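Local coordinates for protein guanine deaminase (Escherichia coli, PDB 6OHB) that catalyses the zinc-dependent hydrolytic deamination of guanine to xanthine and ammonia, a step of purine degradation, at residues Q129-T137 and D422-V430. Sequence-based numbering, arbitrary orientation.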
ATOM      1  N   GLN A 129      18.733   0.193  -3.308  1.00 38.15           N
ATOM      2  CA  GLN A 129      17.340   0.200  -2.872  1.00 38.58           C
ATOM      3  C   GLN A 129      17.236   0.379  -1.364  1.00 37.34           C
ATOM      4  O   GLN A 129      16.368   1.114  -0.881  1.00 39.72           O
ATOM      5  CB  GLN A 129      16.628  -1.076  -3.319  1.00 41.35           C
ATOM      6  CG  GLN A 129      16.573  -1.253  -4.826  1.00 34.93           C
ATOM      7  CD  GLN A 129      16.196   0.022  -5.555  1.00 36.89           C
ATOM      8  OE1 GLN A 129      15.078   0.510  -5.433  1.00 45.52           O
ATOM      9  NE2 GLN A 129      17.137   0.570  -6.317  1.00 38.57           N
ATOM     10  N   LEU A 130      18.086  -0.316  -0.604  1.00 38.65           N
ATOM     11  CA  LEU A 130      18.115  -0.113   0.843  1.00 39.07           C
ATOM     12  C   LEU A 130      18.333   1.359   1.185  1.00 37.65           C
ATOM     13  O   LEU A 130      17.583   1.945   1.976  1.00 34.36           O
ATOM     14  CB  LEU A 130      19.203  -0.976   1.478  1.00 38.28           C
ATOM     15  CG  LEU A 130      18.987  -2.489   1.457  1.00 43.19           C
ATOM     16  CD1 LEU A 130      20.143  -3.186   2.158  1.00 42.83           C
ATOM     17  CD2 LEU A 130      17.651  -2.852   2.096  1.00 38.99           C
ATOM     18  N   LEU A 131      19.370   1.969   0.606  1.00 39.06           N
ATOM     19  CA  LEU A 131      19.710   3.347   0.955  1.00 37.35           C
ATOM     20  C   LEU A 131      18.583   4.312   0.591  1.00 40.31           C
ATOM     21  O   LEU A 131      18.173   5.141   1.416  1.00 35.59           O
ATOM     22  CB  LEU A 131      21.018   3.755   0.276  1.00 30.96           C
ATOM     23  CG  LEU A 131      22.245   2.983   0.760  1.00 38.53           C
ATOM     24  CD1 LEU A 131      23.500   3.491   0.069  1.00 37.82           C
ATOM     25  CD2 LEU A 131      22.373   3.090   2.277  1.00 32.38           C
ATOM     26  N   ARG A 132      18.053   4.211  -0.635  1.00 36.76           N
ATOM     27  CA  ARG A 132      17.045   5.177  -1.069  1.00 39.31           C
ATOM     28  C   ARG A 132      15.738   5.066  -0.292  1.00 31.64           C
ATOM     29  O   ARG A 132      14.910   5.978  -0.379  1.00 33.92           O
ATOM     30  CB  ARG A 132      16.767   5.037  -2.572  1.00 42.45           C
ATOM     31  CG  ARG A 132      15.830   3.905  -2.938  1.00 42.95           C
ATOM     32  CD  ARG A 132      14.821   4.326  -4.009  1.00 54.29           C
ATOM     33  NE  ARG A 132      15.452   4.993  -5.144  1.00 56.69           N
ATOM     34  CZ  ARG A 132      14.784   5.591  -6.126  1.00 58.08           C
ATOM     35  NH1 ARG A 132      13.458   5.602  -6.121  1.00 56.69           N
ATOM     36  NH2 ARG A 132      15.443   6.174  -7.117  1.00 57.15           N
ATOM     37  N   ASN A 133      15.533   3.999   0.473  1.00 29.55           N
ATOM     38  CA  ASN A 133      14.352   3.884   1.317  1.00 31.76           C
ATOM     39  C   ASN A 133      14.657   4.101   2.796  1.00 37.42           C
ATOM     40  O   ASN A 133      13.775   3.901   3.637  1.00 35.75           O
ATOM     41  CB  ASN A 133      13.680   2.530   1.097  1.00 32.17           C
ATOM     42  CG  ASN A 133      12.962   2.457  -0.244  1.00 38.33           C
ATOM     43  OD1 ASN A 133      11.820   2.893  -0.372  1.00 41.28           O
ATOM     44  ND2 ASN A 133      13.642   1.934  -1.251  1.00 30.34           N
ATOM     45  N   GLY A 134      15.883   4.492   3.137  1.00 32.34           N
ATOM     46  CA  GLY A 134      16.193   4.791   4.518  1.00 39.50           C
ATOM     47  C   GLY A 134      16.507   3.598   5.389  1.00 39.56           C
ATOM     48  O   GLY A 134      16.576   3.752   6.612  1.00 37.14           O
ATOM     49  N   THR A 135      16.666   2.410   4.808  1.00 33.73           N
ATOM     50  CA  THR A 135      17.094   1.234   5.554  1.00 32.36           C
ATOM     51  C   THR A 135      18.614   1.242   5.660  1.00 35.13           C
ATOM     52  O   THR A 135      19.312   1.156   4.645  1.00 33.08           O
ATOM     53  CB  THR A 135      16.610  -0.036   4.852  1.00 37.97           C
ATOM     54  OG1 THR A 135      15.179  -0.081   4.882  1.00 41.84           O
ATOM     55  CG2 THR A 135      17.171  -1.276   5.523  1.00 34.84           C
ATOM     56  N   THR A 136      19.140   1.335   6.883  1.00 35.53           N
ATOM     57  CA  THR A 136      20.586   1.361   7.039  1.00 33.00           C
ATOM     58  C   THR A 136      21.136   0.080   7.634  1.00 40.45           C
ATOM     59  O   THR A 136      22.341  -0.165   7.529  1.00 39.71           O
ATOM     60  CB  THR A 136      21.031   2.543   7.919  1.00 35.18           C
ATOM     61  OG1 THR A 136      20.384   2.475   9.195  1.00 35.94           O
ATOM     62  CG2 THR A 136      20.702   3.875   7.257  1.00 36.06           C
ATOM     63  N   THR A 137      20.278  -0.754   8.212  1.00 34.55           N
ATOM     64  CA  THR A 137      20.681  -2.044   8.743  1.00 37.94           C
ATOM     65  C   THR A 137      19.635  -3.067   8.350  1.00 38.81           C
ATOM     66  O   THR A 137      18.435  -2.829   8.522  1.00 40.59           O
ATOM     67  CB  THR A 137      20.831  -1.987  10.263  1.00 40.24           C
ATOM     68  OG1 THR A 137      22.078  -1.363  10.587  1.00 47.97           O
ATOM     69  CG2 THR A 137      20.769  -3.385  10.872  1.00 38.82           C
ATOM     70  N   ASP A 422       9.455   6.150  -1.026  1.00 40.41           N
ATOM     71  CA  ASP A 422      10.852   6.539  -1.204  1.00 41.70           C
ATOM     72  C   ASP A 422      11.020   8.040  -1.440  1.00 44.44           C
ATOM     73  O   ASP A 422      12.103   8.576  -1.181  1.00 40.32           O
ATOM     74  CB  ASP A 422      11.496   5.728  -2.333  1.00 41.57           C
ATOM     75  CG  ASP A 422      10.661   5.704  -3.598  1.00 51.50           C
ATOM     76  OD1 ASP A 422       9.540   5.149  -3.568  1.00 52.54           O
ATOM     77  OD2 ASP A 422      11.138   6.220  -4.628  1.00 49.16           O
ATOM     78  N   ARG A 423       9.988   8.727  -1.939  1.00 38.95           N
ATOM     79  CA  ARG A 423      10.074  10.178  -2.091  1.00 43.09           C
ATOM     80  C   ARG A 423      10.225  10.894  -0.748  1.00 44.01           C
ATOM     81  O   ARG A 423      10.686  12.042  -0.719  1.00 35.65           O
ATOM     82  CB  ARG A 423       8.834  10.708  -2.810  1.00 38.30           C
ATOM     83  CG  ARG A 423       8.840  10.498  -4.317  1.00 46.41           C
ATOM     84  CD  ARG A 423       7.490  10.861  -4.924  1.00 45.34           C
ATOM     85  NE  ARG A 423       6.433   9.920  -4.558  1.00 46.32           N
ATOM     86  CZ  ARG A 423       5.189   9.972  -5.031  1.00 41.61           C
ATOM     87  NH1 ARG A 423       4.840  10.922  -5.887  1.00 34.88           N
ATOM     88  NH2 ARG A 423       4.293   9.072  -4.647  1.00 33.80           N
ATOM     89  N   SER A 424       9.821  10.257   0.357  1.00 34.30           N
ATOM     90  CA  SER A 424      10.018  10.830   1.686  1.00 43.29           C
ATOM     91  C   SER A 424      11.474  10.801   2.126  1.00 39.90           C
ATOM     92  O   SER A 424      11.837  11.524   3.058  1.00 44.11           O
ATOM     93  CB  SER A 424       9.180  10.083   2.726  1.00 42.40           C
ATOM     94  OG  SER A 424       7.800  10.352   2.583  1.00 49.92           O
ATOM     95  N   ILE A 425      12.315  10.006   1.470  1.00 34.48           N
ATOM     96  CA  ILE A 425      13.710   9.846   1.860  1.00 33.77           C
ATOM     97  C   ILE A 425      14.526  10.892   1.112  1.00 34.90           C
ATOM     98  O   ILE A 425      14.739  10.780  -0.098  1.00 34.29           O
ATOM     99  CB  ILE A 425      14.218   8.431   1.563  1.00 35.25           C
ATOM    100  CG1 ILE A 425      13.279   7.374   2.156  1.00 39.06           C
ATOM    101  CG2 ILE A 425      15.622   8.243   2.089  1.00 29.50           C
ATOM    102  CD1 ILE A 425      13.144   7.434   3.622  1.00 39.30           C
ATOM    103  N   TYR A 426      14.997  11.907   1.839  1.00 31.99           N
ATOM    104  CA  TYR A 426      15.744  13.016   1.251  1.00 32.88           C
ATOM    105  C   TYR A 426      17.249  12.776   1.306  1.00 36.30           C
ATOM    106  O   TYR A 426      17.959  13.032   0.323  1.00 32.71           O
ATOM    107  CB  TYR A 426      15.374  14.320   1.976  1.00 34.53           C
ATOM    108  CG  TYR A 426      15.991  15.592   1.428  1.00 35.82           C
ATOM    109  CD1 TYR A 426      15.598  16.115   0.195  1.00 35.46           C
ATOM    110  CD2 TYR A 426      16.943  16.294   2.165  1.00 33.60           C
ATOM    111  CE1 TYR A 426      16.154  17.295  -0.299  1.00 35.68           C
ATOM    112  CE2 TYR A 426      17.505  17.477   1.683  1.00 32.51           C
ATOM    113  CZ  TYR A 426      17.110  17.970   0.452  1.00 37.88           C
ATOM    114  OH  TYR A 426      17.670  19.139  -0.024  1.00 35.01           O
ATOM    115  N   ARG A 427      17.749  12.287   2.440  1.00 35.55           N
ATOM    116  CA  ARG A 427      19.166  11.965   2.554  1.00 34.48           C
ATOM    117  C   ARG A 427      19.312  10.722   3.422  1.00 34.48           C
ATOM    118  O   ARG A 427      18.518  10.496   4.338  1.00 31.69           O
ATOM    119  CB  ARG A 427      19.987  13.123   3.175  1.00 27.50           C
ATOM    120  CG  ARG A 427      20.019  14.455   2.401  1.00 27.71           C
ATOM    121  CD  ARG A 427      20.993  14.430   1.230  1.00 35.27           C
ATOM    122  NE  ARG A 427      21.082  15.722   0.545  1.00 34.94           N
ATOM    123  CZ  ARG A 427      20.230  16.151  -0.388  1.00 41.03           C
ATOM    124  NH1 ARG A 427      19.198  15.398  -0.769  1.00 31.06           N
ATOM    125  NH2 ARG A 427      20.412  17.341  -0.948  1.00 38.92           N
ATOM    126  N   THR A 428      20.337   9.922   3.137  1.00 32.53           N
ATOM    127  CA  THR A 428      20.679   8.784   3.983  1.00 32.87           C
ATOM    128  C   THR A 428      22.163   8.841   4.325  1.00 33.45           C
ATOM    129  O   THR A 428      23.016   8.892   3.423  1.00 32.83           O
ATOM    130  CB  THR A 428      20.330   7.442   3.318  1.00 32.53           C
ATOM    131  OG1 THR A 428      18.925   7.402   3.039  1.00 29.73           O
ATOM    132  CG2 THR A 428      20.678   6.278   4.243  1.00 29.26           C
ATOM    133  N   TYR A 429      22.451   8.797   5.630  1.00 29.18           N
ATOM    134  CA  TYR A 429      23.796   8.784   6.183  1.00 38.26           C
ATOM    135  C   TYR A 429      24.075   7.409   6.779  1.00 34.95           C
ATOM    136  O   TYR A 429      23.279   6.899   7.582  1.00 32.63           O
ATOM    137  CB  TYR A 429      23.958   9.850   7.274  1.00 30.78           C
ATOM    138  CG  TYR A 429      24.111  11.277   6.783  1.00 39.14           C
ATOM    139  CD1 TYR A 429      23.015  11.995   6.304  1.00 37.39           C
ATOM    140  CD2 TYR A 429      25.350  11.917   6.815  1.00 38.43           C
ATOM    141  CE1 TYR A 429      23.152  13.310   5.858  1.00 37.84           C
ATOM    142  CE2 TYR A 429      25.496  13.228   6.371  1.00 38.15           C
ATOM    143  CZ  TYR A 429      24.394  13.919   5.896  1.00 41.27           C
ATOM    144  OH  TYR A 429      24.540  15.220   5.459  1.00 38.10           O
ATOM    145  N   VAL A 430      25.212   6.827   6.408  1.00 33.17           N
ATOM    146  CA  VAL A 430      25.672   5.561   6.968  1.00 39.00           C
ATOM    147  C   VAL A 430      27.100   5.755   7.463  1.00 37.20           C
ATOM    148  O   VAL A 430      27.940   6.305   6.741  1.00 34.70           O
ATOM    149  CB  VAL A 430      25.596   4.420   5.936  1.00 32.76           C
ATOM    150  CG1 VAL A 430      26.447   3.242   6.368  1.00 31.74           C
ATOM    151  CG2 VAL A 430      24.145   3.989   5.733  1.00 36.23           C
TER
HETATM  152  O   HOH W   1       9.911   2.127  -2.516  1.00 40.94           O
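Thr428 donates its hydroxyl to the last turn of helix 116-132: OG1 lies 2.9 Å from Leu131 O, tilted out of the carbonyl plane. Gly134 N reaches the same oxygen from the opposite face, so two donors grip it. Thr428 chi1 of -59° sets OG1 beside its own backbone N and leaves CG2 to meet the methyls. Thr136 CG2 lies 3.9 Å from Thr428 CG2 and 3.8 Å from Val430 CG2; the Thr136 side chain slides past both in the opposite direction, while that of Leu131 crosses Val430 at about a right angle. A valine in place of Thr428 would probably leave Leu131 O with Gly134 N but without its donor from strand 425-430.

Apolar packing is tight at Ile425, whose CB comes within 3.2 Å of Arg132 O and whose CD1 lies against the Asn133 carbonyl, 3.6 Å from its O. Gly134, with a positive phi of 82°, brings its backbone close to this side chain, its N 3.9 Å from Ile425 CG2.

Toward the partly exposed end the contact becomes polar and looser. The Arg132 chain bends at chi2 and chi3 to run alongside Asp422, and NH1 forms a salt bridge to OD2 at 2.8 Å, but an N-H...O angle of 116° makes the hydrogen bond weak. Asp422 OD2 also pairs with Arg423 of the second subunit. A water lies within hydrogen-bonding reach of Asp422 OD1 and Asn133 OD1, the latter also accepting from Asn335 ND2.

Gly134 is the C' residue of a Schellman motif, with Thr135 N bonded to Leu130 O, that ends the helix and leads into strand 135-141 of the amidohydrolase TIM barrel. Strand 425-430 packs against this turn, nearly parallel to strand 135-137, joining barrel and flanking beta-structure as in many amidohydrolases.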